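Local coordinates for hypothetical UPF0204 protein AF0625 (Archaeoglobus fulgidus, PDB 1YQE), which probably hydrolyses D-aminoacyl-tRNAs to free tRNA and D-amino acids, so counteracting the toxicity of tRNA charged with D-residues, at residues 7-12 and 63-68; 23-28 and 39-44; 241-246 and 259-264; 216-221 and 232-237; 132-137 and 155-160. One frame throughout, in Å; residues are numbered along the deposited sequence.

In the fold
Contacts 1, 2 and 5 lie on the mixed sheet, contacts 3 and 4 on the four-stranded parallel sheet. Contact 2 is nested inside the chain loop closed by contact 1, their centres about 13 Å apart, and they touch at several points, among them Val8 CG1 with Leu24 CD2 at 3.5 Å. Contacts 3 and 4 are closer still, with centres about 10 Å apart and Ile243 CG1 packed 3.9 Å from Val235 CG2. Contacts 2 and 3 are about 40 Å apart between centres, on opposite sides of the chain's centre. Contact 5 includes Glu156 of the pyrophosphate pocket; the side chains of Val9 in contact 1 and His216 in contact 4 lie about 13 Å from that ligand.

Contact 1. Residues 7-12 and 63-68; sequences LVVCSE and EKLAKY
Where strand 6-11 of the mixed sheet meets the short helix 61-65, Leu7 and Val9 receive the side chain of Leu65. This is strand-to-helix packing on one side of the sheet, and the helix brings a single methyl group to it. Leu65 CD1 sits 3.9 Å from Leu7 CD2 and 4.0 Å from Val9 CG2, ordinary van der Waals separations, so one methyl bridges two residues of the strand. Because side chains alternate along a strand, Leu7 and Val9, two positions apart, present their branches to the same side, and Leu65 CD1 lies against both.

The torsions bring the branches together. In Leu7, chi1 (173°) places CG opposite the backbone N, and the second torsion (chi2 62° for CD1) leaves CD2 as the extended branch that reaches Leu65; in Val9 it is the branch lying beside the N, CG2, that does the touching. Leucine suits both ends, since the side chains of Leu7 and Leu65 together bridge the 9.6 Å between their CA atoms; valine and leucine on the strand offer short apolar branches to a buried, purely apolar contact.

Phe71, in a loop, touches both Leu7 and Leu65, and Ala49 of strand 47-51 does the same. Strand 6-11 runs between strands 47-51 and 73-81, bonded through its backbone to each, while Cys10 faces helix 15-24.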
# COMPACT_ATOMS: atom_id res chain seq x y z
N LEU A 7 -7.78 11.05 -0.84
CA LEU A 7 -7.18 11.75 0.28
C LEU A 7 -5.78 11.25 0.64
O LEU A 7 -5.58 10.06 0.88
CB LEU A 7 -8.08 11.60 1.51
CG LEU A 7 -7.58 12.11 2.87
CD1 LEU A 7 -7.34 13.60 2.82
CD2 LEU A 7 -8.61 11.77 3.94
N VAL A 8 -4.83 12.18 0.68
CA VAL A 8 -3.46 11.86 1.05
C VAL A 8 -3.34 12.22 2.53
O VAL A 8 -3.70 13.32 2.93
CB VAL A 8 -2.44 12.67 0.22
CG1 VAL A 8 -1.02 12.38 0.69
CG2 VAL A 8 -2.59 12.33 -1.25
N VAL A 9 -2.85 11.28 3.33
CA VAL A 9 -2.71 11.50 4.77
C VAL A 9 -1.26 11.40 5.21
O VAL A 9 -0.56 10.46 4.84
CB VAL A 9 -3.52 10.44 5.56
CG1 VAL A 9 -3.24 10.58 7.05
CG2 VAL A 9 -5.00 10.59 5.27
N CYS A 10 -0.81 12.36 6.01
CA CYS A 10 0.55 12.37 6.52
C CYS A 10 0.59 12.76 8.00
O CYS A 10 -0.39 13.26 8.55
CB CYS A 10 1.43 13.33 5.72
SG CYS A 10 0.95 15.07 5.80
N SER A 11 1.73 12.51 8.63
CA SER A 11 1.92 12.82 10.04
C SER A 11 2.72 14.12 10.20
O SER A 11 3.71 14.33 9.50
CB SER A 11 2.66 11.67 10.74
OG SER A 11 2.80 11.92 12.13
N GLU A 12 2.28 14.98 11.11
CA GLU A 12 2.95 16.25 11.34
C GLU A 12 4.41 16.08 11.75
O GLU A 12 5.25 16.92 11.43
CB GLU A 12 2.19 17.06 12.40
CG GLU A 12 0.90 17.67 11.86
CD GLU A 12 0.07 18.37 12.93
OE1 GLU A 12 0.64 19.17 13.71
OE2 GLU A 12 -1.15 18.13 12.98
N GLU A 63 -12.58 7.07 9.65
CA GLU A 63 -13.89 7.43 10.18
C GLU A 63 -13.85 8.84 10.74
O GLU A 63 -14.80 9.61 10.57
CB GLU A 63 -14.32 6.47 11.29
CG GLU A 63 -14.34 5.00 10.91
CD GLU A 63 -14.82 4.11 12.05
OE1 GLU A 63 -14.38 4.32 13.20
OE2 GLU A 63 -15.64 3.20 11.79
N LYS A 64 -12.75 9.17 11.41
CA LYS A 64 -12.57 10.49 12.01
C LYS A 64 -12.52 11.59 10.95
O LYS A 64 -13.17 12.63 11.08
CB LYS A 64 -11.28 10.52 12.83
CG LYS A 64 -11.27 9.53 13.98
CD LYS A 64 -9.94 9.53 14.70
CE LYS A 64 -9.95 8.54 15.85
NZ LYS A 64 -8.67 8.54 16.61
N LEU A 65 -11.75 11.35 9.89
CA LEU A 65 -11.62 12.33 8.82
C LEU A 65 -12.89 12.45 7.98
O LEU A 65 -13.20 13.54 7.47
CB LEU A 65 -10.44 11.95 7.92
CG LEU A 65 -9.05 12.19 8.50
CD1 LEU A 65 -8.00 11.36 7.75
CD2 LEU A 65 -8.72 13.67 8.43
N ALA A 66 -13.63 11.36 7.85
CA ALA A 66 -14.86 11.35 7.06
C ALA A 66 -15.96 12.24 7.63
O ALA A 66 -17.01 12.41 7.01
CB ALA A 66 -15.37 9.93 6.90
N LYS A 67 -15.73 12.78 8.81
CA LYS A 67 -16.70 13.66 9.43
C LYS A 67 -16.63 15.04 8.77
O LYS A 67 -17.62 15.76 8.72
CB LYS A 67 -16.41 13.80 10.93
CG LYS A 67 -17.28 14.81 11.66
CD LYS A 67 -16.86 14.93 13.12
CE LYS A 67 -17.54 16.11 13.81
NZ LYS A 67 -17.05 16.27 15.22
N TYR A 68 -15.45 15.38 8.26
CA TYR A 68 -15.25 16.68 7.65
C TYR A 68 -15.19 16.70 6.12
O TYR A 68 -15.42 17.75 5.50
CB TYR A 68 -13.98 17.31 8.22
CG TYR A 68 -13.87 17.18 9.72
CD1 TYR A 68 -13.02 16.23 10.29
CD2 TYR A 68 -14.62 18.00 10.56
CE1 TYR A 68 -12.92 16.10 11.68
CE2 TYR A 68 -14.52 17.88 11.95
CZ TYR A 68 -13.67 16.93 12.50
OH TYR A 68 -13.57 16.82 13.87

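Contact 2. Residues 23-28 and 39-44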
# COMPACT_ATOMS: atom_id res chain seq x y z
N ASN A 23 5.33 19.02 -1.60
CA ASN A 23 5.34 18.89 -3.05
C ASN A 23 3.93 18.76 -3.62
O ASN A 23 3.61 19.34 -4.65
CB ASN A 23 6.20 17.68 -3.46
CG ASN A 23 7.68 17.95 -3.30
OD1 ASN A 23 8.26 18.76 -4.02
ND2 ASN A 23 8.31 17.27 -2.34
N LEU A 24 3.09 18.01 -2.92
CA LEU A 24 1.70 17.80 -3.32
C LEU A 24 0.93 19.13 -3.30
O LEU A 24 0.02 19.35 -4.10
CB LEU A 24 1.02 16.81 -2.36
CG LEU A 24 0.60 15.40 -2.80
CD1 LEU A 24 1.53 14.85 -3.85
CD2 LEU A 24 0.57 14.49 -1.58
N LEU A 25 1.33 20.02 -2.40
CA LEU A 25 0.69 21.32 -2.26
C LEU A 25 0.89 22.26 -3.44
O LEU A 25 0.14 23.22 -3.60
CB LEU A 25 1.18 22.01 -0.98
CG LEU A 25 0.69 21.42 0.34
CD1 LEU A 25 1.49 22.01 1.50
CD2 LEU A 25 -0.80 21.70 0.50
N THR A 26 1.89 22.00 -4.27
CA THR A 26 2.15 22.85 -5.43
C THR A 26 1.43 22.35 -6.68
O THR A 26 1.40 23.04 -7.70
CB THR A 26 3.65 22.93 -5.75
OG1 THR A 26 4.13 21.63 -6.12
CG2 THR A 26 4.42 23.42 -4.54
N PHE A 27 0.83 21.17 -6.58
CA PHE A 27 0.13 20.57 -7.71
C PHE A 27 -1.27 21.11 -7.95
O PHE A 27 -1.89 20.82 -8.98
CB PHE A 27 0.06 19.05 -7.52
CG PHE A 27 1.40 18.38 -7.50
CD1 PHE A 27 1.52 17.04 -7.12
CD2 PHE A 27 2.56 19.07 -7.87
CE1 PHE A 27 2.76 16.41 -7.11
CE2 PHE A 27 3.80 18.44 -7.86
CZ PHE A 27 3.90 17.11 -7.48
N ALA A 28 -1.79 21.89 -7.01
CA ALA A 28 -3.12 22.45 -7.14
C ALA A 28 -3.31 23.64 -6.20
O ALA A 28 -2.46 23.91 -5.35
CB ALA A 28 -4.18 21.39 -6.84
N LYS A 39 -5.43 19.08 10.16
CA LYS A 39 -5.13 20.23 9.33
C LYS A 39 -5.48 19.72 7.94
O LYS A 39 -4.80 18.86 7.40
CB LYS A 39 -3.64 20.59 9.40
CG LYS A 39 -3.17 21.02 10.78
CD LYS A 39 -1.67 21.28 10.81
CE LYS A 39 -1.27 22.44 9.92
NZ LYS A 39 -1.93 23.70 10.36
N LEU A 40 -6.56 20.24 7.37
CA LEU A 40 -7.00 19.80 6.05
C LEU A 40 -6.63 20.80 4.97
O LEU A 40 -6.71 22.01 5.18
CB LEU A 40 -8.51 19.59 6.04
CG LEU A 40 -9.13 18.72 7.13
CD1 LEU A 40 -10.64 18.70 6.95
CD2 LEU A 40 -8.56 17.30 7.07
N TYR A 41 -6.23 20.29 3.81
CA TYR A 41 -5.88 21.13 2.67
C TYR A 41 -6.82 20.69 1.56
O TYR A 41 -6.79 19.54 1.13
CB TYR A 41 -4.42 20.91 2.26
CG TYR A 41 -3.43 21.19 3.37
CD1 TYR A 41 -3.18 20.24 4.36
CD2 TYR A 41 -2.76 22.41 3.45
CE1 TYR A 41 -2.29 20.50 5.40
CE2 TYR A 41 -1.86 22.68 4.48
CZ TYR A 41 -1.63 21.72 5.46
OH TYR A 41 -0.76 21.97 6.49
N LEU A 42 -7.66 21.62 1.10
CA LEU A 42 -8.64 21.31 0.08
C LEU A 42 -8.38 21.95 -1.28
O LEU A 42 -7.84 23.05 -1.38
CB LEU A 42 -10.03 21.73 0.56
CG LEU A 42 -10.41 21.28 1.97
CD1 LEU A 42 -11.68 21.99 2.41
CD2 LEU A 42 -10.59 19.77 1.98
N SER A 43 -8.79 21.24 -2.32
CA SER A 43 -8.67 21.69 -3.70
C SER A 43 -9.71 20.90 -4.48
O SER A 43 -10.36 20.02 -3.92
CB SER A 43 -7.27 21.40 -4.24
OG SER A 43 -7.05 20.01 -4.40
N ASP A 44 -9.87 21.22 -5.76
CA ASP A 44 -10.84 20.51 -6.58
C ASP A 44 -10.20 19.29 -7.26
O ASP A 44 -10.85 18.60 -8.05
CB ASP A 44 -11.42 21.44 -7.65
CG ASP A 44 -10.35 22.13 -8.47
OD1 ASP A 44 -9.41 21.44 -8.91
OD2 ASP A 44 -10.46 23.35 -8.67
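The Tyr41 ring receives Leu25 obliquely: the methyl CD2 comes within 3.6 Å of Tyr41 CD2 and 3.9 Å of Tyr41 CG. The other flat group, the Phe27 ring, has the carbonyl oxygen Asn23 O over the centre of one face, 3.3 Å above the plane. That oxygen also accepts two bonds from Thr26, from its N and from its hydroxyl; OG1 lies 2.8 Å from Asn23 O, tilted 18° from the carbonyl plane, so the threonine hydroxyl adds a second bond to the one from its own N on the same carbonyl, near the C-terminal part of helix 15-24. A type I turn spans Leu24 to Phe27, closed by Phe27 N bonding Leu24 O.

The partner segment belongs to strand 38-42, the middle of an antiparallel meander formed with 31-35 and 47-51. Tyrosine fits there because its ring gives Leu25 an apolar surface while its hydroxyl reaches on to Glu50 on the next strand. Further along, Ala28 CB lies 4.0 Å from both Ser43 CB and Ser43 OG, a contact for which a bare methyl is large enough. The Ser43 hydroxyl is bonded to Phe46 O in the loop before strand 47-51.

Contact 3. Residues 241-246 and 259-264; sequences EYIIID and NEAAEV
Apolar side-chain packing comes first: Ile243 of strand 242-245 drives its terminal methyl against Ala261 and Ala262 of helix 252-265. CD1 stands 4.2 Å from Ala261 CB and 4.2 Å from Ala262 CB, so it touches two consecutive helix methyls. The reach comes from an extended chain, with CG1 lying beside the backbone N and CD1 carried straight outward (chi2 177°).

Contact with the helix backbone is the second kind, and slightly closer. The same CD1 is 4.0 Å from Ala262 N and 4.1 Å from Ala262 CA. Alanine is suited to both helix positions because its small side chain lets the strand residue approach the main chain; the CA atoms of Ile243 and Ala262 are only 7.1 Å apart. Isoleucine in turn is at home in a strand, being branched at CB, and is long enough to cover the distance to the helix.

Regular backbone bonding holds each side in place. In the helix, Glu263 N bonds Asn259 O at 3.0 Å, and the backbone of Ile243 pairs with Glu268 and Leu270 of the adjacent parallel strand.

Strand 242-245, helix 252-265 and strand 268-271 make a beta-alpha-beta unit. Ala262 also touches Val269 of its second strand, Ala261 leans on Leu231 of helix 228-238, and Ile244 packs on helix 201-209 across the sheet.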
# COMPACT_ATOMS: atom_id res chain seq x y z
N GLU A 241 -9.35 -11.77 -7.38
CA GLU A 241 -9.92 -12.89 -8.12
C GLU A 241 -8.86 -13.99 -8.19
O GLU A 241 -9.08 -15.03 -8.81
CB GLU A 241 -10.31 -12.47 -9.54
CG GLU A 241 -11.55 -11.59 -9.62
CD GLU A 241 -12.76 -12.22 -8.94
OE1 GLU A 241 -12.97 -13.44 -9.09
OE2 GLU A 241 -13.52 -11.48 -8.27
N TYR A 242 -7.72 -13.76 -7.54
CA TYR A 242 -6.62 -14.72 -7.57
C TYR A 242 -5.77 -14.70 -6.32
O TYR A 242 -5.76 -13.74 -5.56
CB TYR A 242 -5.66 -14.39 -8.72
CG TYR A 242 -6.25 -14.30 -10.09
CD1 TYR A 242 -6.37 -15.43 -10.90
CD2 TYR A 242 -6.68 -13.08 -10.61
CE1 TYR A 242 -6.89 -15.35 -12.18
CE2 TYR A 242 -7.20 -12.99 -11.90
CZ TYR A 242 -7.30 -14.13 -12.67
OH TYR A 242 -7.80 -14.04 -13.95
N ILE A 243 -5.04 -15.79 -6.12
CA ILE A 243 -4.07 -15.90 -5.04
C ILE A 243 -2.81 -16.30 -5.79
O ILE A 243 -2.82 -17.28 -6.53
CB ILE A 243 -4.37 -17.02 -4.02
CG1 ILE A 243 -5.66 -16.72 -3.26
CG2 ILE A 243 -3.22 -17.12 -3.01
CD1 ILE A 243 -6.07 -17.81 -2.29
N ILE A 244 -1.74 -15.52 -5.65
CA ILE A 244 -0.49 -15.86 -6.31
C ILE A 244 0.46 -16.38 -5.24
O ILE A 244 0.56 -15.79 -4.16
CB ILE A 244 0.14 -14.62 -6.99
CG1 ILE A 244 -0.73 -14.17 -8.16
CG2 ILE A 244 1.54 -14.96 -7.48
CD1 ILE A 244 -0.32 -12.83 -8.73
N ILE A 245 1.15 -17.48 -5.53
CA ILE A 245 2.08 -18.04 -4.56
C ILE A 245 3.52 -17.93 -5.06
O ILE A 245 3.78 -17.99 -6.26
CB ILE A 245 1.79 -19.53 -4.27
CG1 ILE A 245 1.81 -20.33 -5.58
CG2 ILE A 245 0.46 -19.68 -3.54
CD1 ILE A 245 1.70 -21.83 -5.39
N ASP A 246 4.43 -17.74 -4.12
CA ASP A 246 5.85 -17.68 -4.44
C ASP A 246 6.23 -19.15 -4.30
O ASP A 246 6.57 -19.62 -3.22
CB ASP A 246 6.60 -16.84 -3.39
CG ASP A 246 8.08 -16.73 -3.68
OD1 ASP A 246 8.67 -17.72 -4.18
OD2 ASP A 246 8.67 -15.67 -3.40
N ASN A 259 -5.08 -23.39 -1.08
CA ASN A 259 -6.06 -24.09 -1.92
C ASN A 259 -7.43 -24.11 -1.26
O ASN A 259 -8.45 -23.99 -1.93
CB ASN A 259 -5.58 -25.51 -2.21
CG ASN A 259 -4.48 -25.56 -3.26
OD1 ASN A 259 -3.90 -26.61 -3.51
ND2 ASN A 259 -4.20 -24.42 -3.87
N GLU A 260 -7.44 -24.26 0.06
CA GLU A 260 -8.70 -24.26 0.81
C GLU A 260 -9.38 -22.91 0.60
O GLU A 260 -10.55 -22.84 0.24
CB GLU A 260 -8.44 -24.47 2.31
CG GLU A 260 -7.93 -25.86 2.68
CD GLU A 260 -7.73 -26.02 4.19
OE1 GLU A 260 -6.83 -25.37 4.76
OE2 GLU A 260 -8.47 -26.81 4.81
N ALA A 261 -8.62 -21.84 0.82
CA ALA A 261 -9.11 -20.47 0.68
C ALA A 261 -9.58 -20.18 -0.74
O ALA A 261 -10.62 -19.55 -0.95
CB ALA A 261 -8.03 -19.47 1.09
N ALA A 262 -8.81 -20.64 -1.72
CA ALA A 262 -9.17 -20.43 -3.11
C ALA A 262 -10.53 -21.05 -3.42
O ALA A 262 -11.37 -20.42 -4.06
CB ALA A 262 -8.10 -21.02 -4.03
N GLU A 263 -10.74 -22.27 -2.94
CA GLU A 263 -12.01 -22.97 -3.17
C GLU A 263 -13.19 -22.26 -2.51
O GLU A 263 -14.22 -22.03 -3.14
CB GLU A 263 -11.93 -24.41 -2.64
CG GLU A 263 -10.83 -25.26 -3.28
CD GLU A 263 -10.88 -26.72 -2.83
OE1 GLU A 263 -10.86 -26.98 -1.60
OE2 GLU A 263 -10.94 -27.61 -3.71
N VAL A 264 -13.03 -21.90 -1.24
CA VAL A 264 -14.10 -21.23 -0.50
C VAL A 264 -14.46 -19.86 -1.07
O VAL A 264 -15.64 -19.49 -1.09
CB VAL A 264 -13.73 -21.07 0.99
CG1 VAL A 264 -14.81 -20.29 1.72
CG2 VAL A 264 -13.54 -22.45 1.62

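Contact 4. Residues 216-221 and 232-237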
# COMPACT_ATOMS: atom_id res chain seq x y z
N HIS A 216 -3.35 -7.60 -0.48
CA HIS A 216 -2.52 -7.97 0.65
C HIS A 216 -1.48 -8.98 0.20
O HIS A 216 -1.63 -9.63 -0.84
CB HIS A 216 -3.38 -8.53 1.79
CG HIS A 216 -4.04 -7.47 2.61
ND1 HIS A 216 -3.33 -6.65 3.47
CD2 HIS A 216 -5.32 -7.05 2.66
CE1 HIS A 216 -4.15 -5.77 4.01
NE2 HIS A 216 -5.36 -5.99 3.54
N ASN A 217 -0.41 -9.09 0.98
CA ASN A 217 0.69 -10.01 0.70
C ASN A 217 1.18 -10.53 2.04
O ASN A 217 1.38 -9.74 2.96
CB ASN A 217 1.84 -9.29 -0.01
CG ASN A 217 1.72 -9.34 -1.52
OD1 ASN A 217 1.61 -10.42 -2.11
ND2 ASN A 217 1.77 -8.17 -2.16
N PHE A 218 1.38 -11.83 2.15
CA PHE A 218 1.83 -12.41 3.41
C PHE A 218 3.17 -13.12 3.29
O PHE A 218 3.34 -14.06 2.51
CB PHE A 218 0.75 -13.35 3.93
CG PHE A 218 -0.58 -12.68 4.11
CD1 PHE A 218 -0.74 -11.67 5.06
CD2 PHE A 218 -1.66 -13.01 3.30
CE1 PHE A 218 -1.95 -10.99 5.19
CE2 PHE A 218 -2.88 -12.34 3.42
CZ PHE A 218 -3.02 -11.33 4.36
N ALA A 219 4.14 -12.64 4.07
CA ALA A 219 5.49 -13.18 4.07
C ALA A 219 5.56 -14.58 4.66
O ALA A 219 4.67 -15.02 5.39
CB ALA A 219 6.41 -12.26 4.86
N LYS A 220 6.64 -15.28 4.33
CA LYS A 220 6.85 -16.63 4.83
C LYS A 220 6.81 -16.69 6.36
O LYS A 220 6.42 -17.71 6.92
CB LYS A 220 8.20 -17.17 4.31
CG LYS A 220 8.72 -18.38 5.06
CD LYS A 220 9.84 -19.07 4.30
CE LYS A 220 10.73 -19.88 5.25
NZ LYS A 220 9.93 -20.74 6.17
N TYR A 221 7.19 -15.61 7.04
CA TYR A 221 7.18 -15.64 8.50
C TYR A 221 5.77 -15.68 9.09
O TYR A 221 5.59 -15.89 10.29
CB TYR A 221 7.99 -14.46 9.10
CG TYR A 221 7.43 -13.07 8.90
CD1 TYR A 221 6.29 -12.65 9.58
CD2 TYR A 221 8.04 -12.16 8.03
CE1 TYR A 221 5.77 -11.37 9.41
CE2 TYR A 221 7.53 -10.87 7.85
CZ TYR A 221 6.40 -10.48 8.55
OH TYR A 221 5.87 -9.21 8.39
N VAL A 232 -9.31 -16.08 3.20
CA VAL A 232 -10.57 -15.75 2.52
C VAL A 232 -10.93 -14.30 2.82
O VAL A 232 -11.40 -13.58 1.94
CB VAL A 232 -11.72 -16.68 2.98
CG1 VAL A 232 -13.06 -16.10 2.55
CG2 VAL A 232 -11.53 -18.06 2.39
N LYS A 233 -10.71 -13.88 4.07
CA LYS A 233 -10.99 -12.51 4.47
C LYS A 233 -10.12 -11.54 3.68
O LYS A 233 -10.58 -10.47 3.27
CB LYS A 233 -10.71 -12.31 5.96
CG LYS A 233 -10.74 -10.84 6.37
CD LYS A 233 -9.96 -10.56 7.66
CE LYS A 233 -10.67 -11.08 8.89
NZ LYS A 233 -10.02 -10.61 10.15
N ALA A 234 -8.85 -11.90 3.49
CA ALA A 234 -7.92 -11.05 2.75
C ALA A 234 -8.36 -10.93 1.29
O ALA A 234 -8.37 -9.83 0.72
CB ALA A 234 -6.52 -11.64 2.82
N VAL A 235 -8.71 -12.05 0.68
CA VAL A 235 -9.14 -12.07 -0.71
C VAL A 235 -10.39 -11.21 -0.92
O VAL A 235 -10.43 -10.37 -1.82
CB VAL A 235 -9.41 -13.52 -1.19
CG1 VAL A 235 -10.29 -13.53 -2.43
CG2 VAL A 235 -8.09 -14.20 -1.49
N LYS A 236 -11.41 -11.42 -0.09
CA LYS A 236 -12.64 -10.66 -0.22
C LYS A 236 -12.42 -9.18 0.03
O LYS A 236 -12.98 -8.32 -0.65
CB LYS A 236 -13.71 -11.21 0.73
CG LYS A 236 -14.16 -12.61 0.40
CD LYS A 236 -15.16 -13.15 1.42
CE LYS A 236 -16.48 -12.39 1.37
NZ LYS A 236 -17.46 -12.96 2.33
N LEU A 237 -11.57 -8.87 1.02
CA LEU A 237 -11.26 -7.49 1.36
C LEU A 237 -10.52 -6.81 0.20
O LEU A 237 -10.77 -5.65 -0.12
CB LEU A 237 -10.40 -7.45 2.62
CG LEU A 237 -10.27 -6.12 3.36
CD1 LEU A 237 -11.65 -5.65 3.82
CD2 LEU A 237 -9.34 -6.29 4.56
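Strand residues His216 and Phe218 face Ala234 and Leu237 on helix 228-238, the backbones coming nearest where the CA atoms of His216 and Ala234 are 6.6 Å apart. Extended residues 216-218 end an outermost strand of the parallel sheet, whereas 232-237 are helical, with Leu237 N bonded to Lys233 O at 2.9 Å. The two belong to a beta-alpha-beta crossover: the chain leaves strand 212-218, passes through this helix and enters strand 242-245, with strand 189-194 lying between the two strands in the sheet.

Alternation along the strand sends His216 and Phe218 to the helix side, and one helical turn sets Ala234 and Leu237 facing them. Phe218 offers its rim: Ala234 CB lies in the ring plane, 3.8 Å from CE2 and also 3.8 Å from CZ. A lone methyl suits this spot, letting a broad aromatic ring come edge-on to the helix. Leu237 has CG opposite its backbone N (chi1 -164°), which turns CD2 toward the imidazole.

The buried His216 ring has polar partners for both nitrogens, ND1 with Thr141 OG1 and NE2 with Ala110 O, and the apolar Leu237 CD2 comes obliquely to within 4.1 Å of His216 NE2.

Contact 5. Residues 132-137 and 155-160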
# COMPACT_ATOMS: atom_id res chain seq x y z
N PRO A 132 18.75 7.32 -9.50
CA PRO A 132 19.46 6.06 -9.75
C PRO A 132 19.89 5.28 -8.51
O PRO A 132 19.95 4.05 -8.55
CB PRO A 132 20.66 6.52 -10.58
CG PRO A 132 20.14 7.71 -11.30
CD PRO A 132 19.40 8.43 -10.21
N GLU A 133 20.19 5.98 -7.42
CA GLU A 133 20.64 5.31 -6.20
C GLU A 133 19.48 4.66 -5.45
O GLU A 133 19.69 3.93 -4.48
CB GLU A 133 21.36 6.30 -5.27
CG GLU A 133 20.44 7.25 -4.51
CD GLU A 133 20.00 8.46 -5.32
OE1 GLU A 133 19.83 8.34 -6.56
OE2 GLU A 133 19.82 9.54 -4.71
N PHE A 134 18.25 4.93 -5.89
CA PHE A 134 17.07 4.37 -5.26
C PHE A 134 16.52 3.17 -6.01
O PHE A 134 16.67 3.04 -7.22
CB PHE A 134 15.96 5.41 -5.14
CG PHE A 134 16.05 6.27 -3.91
CD1 PHE A 134 17.05 7.23 -3.79
CD2 PHE A 134 15.14 6.10 -2.87
CE1 PHE A 134 17.14 8.02 -2.65
CE2 PHE A 134 15.23 6.89 -1.72
CZ PHE A 134 16.23 7.85 -1.61
N GLU A 135 15.85 2.29 -5.27
CA GLU A 135 15.26 1.10 -5.86
C GLU A 135 13.83 0.99 -5.36
O GLU A 135 13.52 1.43 -4.26
CB GLU A 135 16.06 -0.13 -5.44
CG GLU A 135 15.59 -1.43 -6.06
CD GLU A 135 16.46 -2.61 -5.66
OE1 GLU A 135 17.68 -2.57 -5.94
OE2 GLU A 135 15.92 -3.57 -5.07
N PHE A 136 12.94 0.44 -6.18
CA PHE A 136 11.56 0.27 -5.75
C PHE A 136 11.33 -1.16 -5.28
O PHE A 136 11.91 -2.10 -5.82
CB PHE A 136 10.57 0.53 -6.88
CG PHE A 136 9.19 0.01 -6.58
CD1 PHE A 136 8.40 0.65 -5.63
CD2 PHE A 136 8.73 -1.16 -7.15
CE1 PHE A 136 7.17 0.12 -5.25
CE2 PHE A 136 7.51 -1.71 -6.78
CZ PHE A 136 6.72 -1.06 -5.82
N THR A 137 10.46 -1.31 -4.29
CA THR A 137 10.14 -2.63 -3.79
C THR A 137 8.81 -2.60 -3.04
O THR A 137 8.44 -1.61 -2.42
CB THR A 137 11.23 -3.17 -2.84
OG1 THR A 137 10.96 -4.55 -2.56
CG2 THR A 137 11.25 -2.39 -1.53
N TYR A 155 2.58 4.72 1.00
CA TYR A 155 3.56 5.07 -0.02
C TYR A 155 4.69 5.71 0.76
O TYR A 155 4.53 6.79 1.32
CB TYR A 155 2.92 6.05 -1.01
CG TYR A 155 1.64 5.51 -1.60
CD1 TYR A 155 0.44 5.51 -0.87
CD2 TYR A 155 1.64 4.92 -2.86
CE1 TYR A 155 -0.72 4.93 -1.39
CE2 TYR A 155 0.49 4.34 -3.38
CZ TYR A 155 -0.68 4.34 -2.65
OH TYR A 155 -1.80 3.75 -3.19
N GLU A 156 5.84 5.04 0.80
CA GLU A 156 6.95 5.53 1.60
C GLU A 156 8.30 5.70 0.93
O GLU A 156 8.51 5.29 -0.22
CB GLU A 156 7.11 4.59 2.81
CG GLU A 156 5.79 4.14 3.41
CD GLU A 156 5.94 3.13 4.53
OE1 GLU A 156 6.92 2.35 4.52
OE2 GLU A 156 5.07 3.11 5.42
N ILE A 157 9.21 6.30 1.69
CA ILE A 157 10.59 6.54 1.28
C ILE A 157 11.46 5.95 2.38
O ILE A 157 11.31 6.34 3.55
CB ILE A 157 10.90 8.04 1.18
CG1 ILE A 157 9.99 8.70 0.14
CG2 ILE A 157 12.36 8.25 0.83
CD1 ILE A 157 10.19 10.20 0.04
N GLY A 158 12.32 5.01 2.06
CA GLY A 158 13.38 4.87 3.04
C GLY A 158 14.80 4.65 2.55
O GLY A 158 15.14 4.90 1.39
N SER A 159 15.44 4.36 3.85
CA SER A 159 15.18 3.60 5.08
C SER A 159 15.65 4.35 6.32
O SER A 159 15.38 3.92 7.45
CB SER A 159 15.86 2.23 5.02
OG SER A 159 15.25 1.39 4.06
N THR A 160 16.37 5.45 6.12
CA THR A 160 16.87 6.24 7.23
C THR A 160 16.57 7.72 7.04
O THR A 160 15.99 8.13 6.03
CB THR A 160 18.40 6.09 7.39
OG1 THR A 160 19.07 6.92 6.43
CG2 THR A 160 18.81 4.64 7.18
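Phe134 leaves the chain with CB directed toward Ile157 and Gly158. Along one rim of its ring, the side of CD1, the carboxylate carbon of the preceding residue lies in the ring plane, Glu133 CD being 3.5 Å from Phe134 CD1. Along the other side the ring reaches the partner segment through CE2, which is 3.7 Å from Gly158 O and 4.1 Å from Ile157 CG2; both approach obliquely.

Strands 135-138 and 152-159 are not neighbours in the mixed sheet. Strand 88-92 runs between them, so a large aromatic side chain is what spans the gap, and the Phe134 ring also meets that of Phe89, planes at about 30°. Ile157 touches with the branch opposite its backbone N, CG2, its beta-branching apt for a strand. Gly158 contributes only its carbonyl, the one in the cis peptide bond leading to Ser159. Next to Ile157, Glu156 touches the bound pyrophosphate.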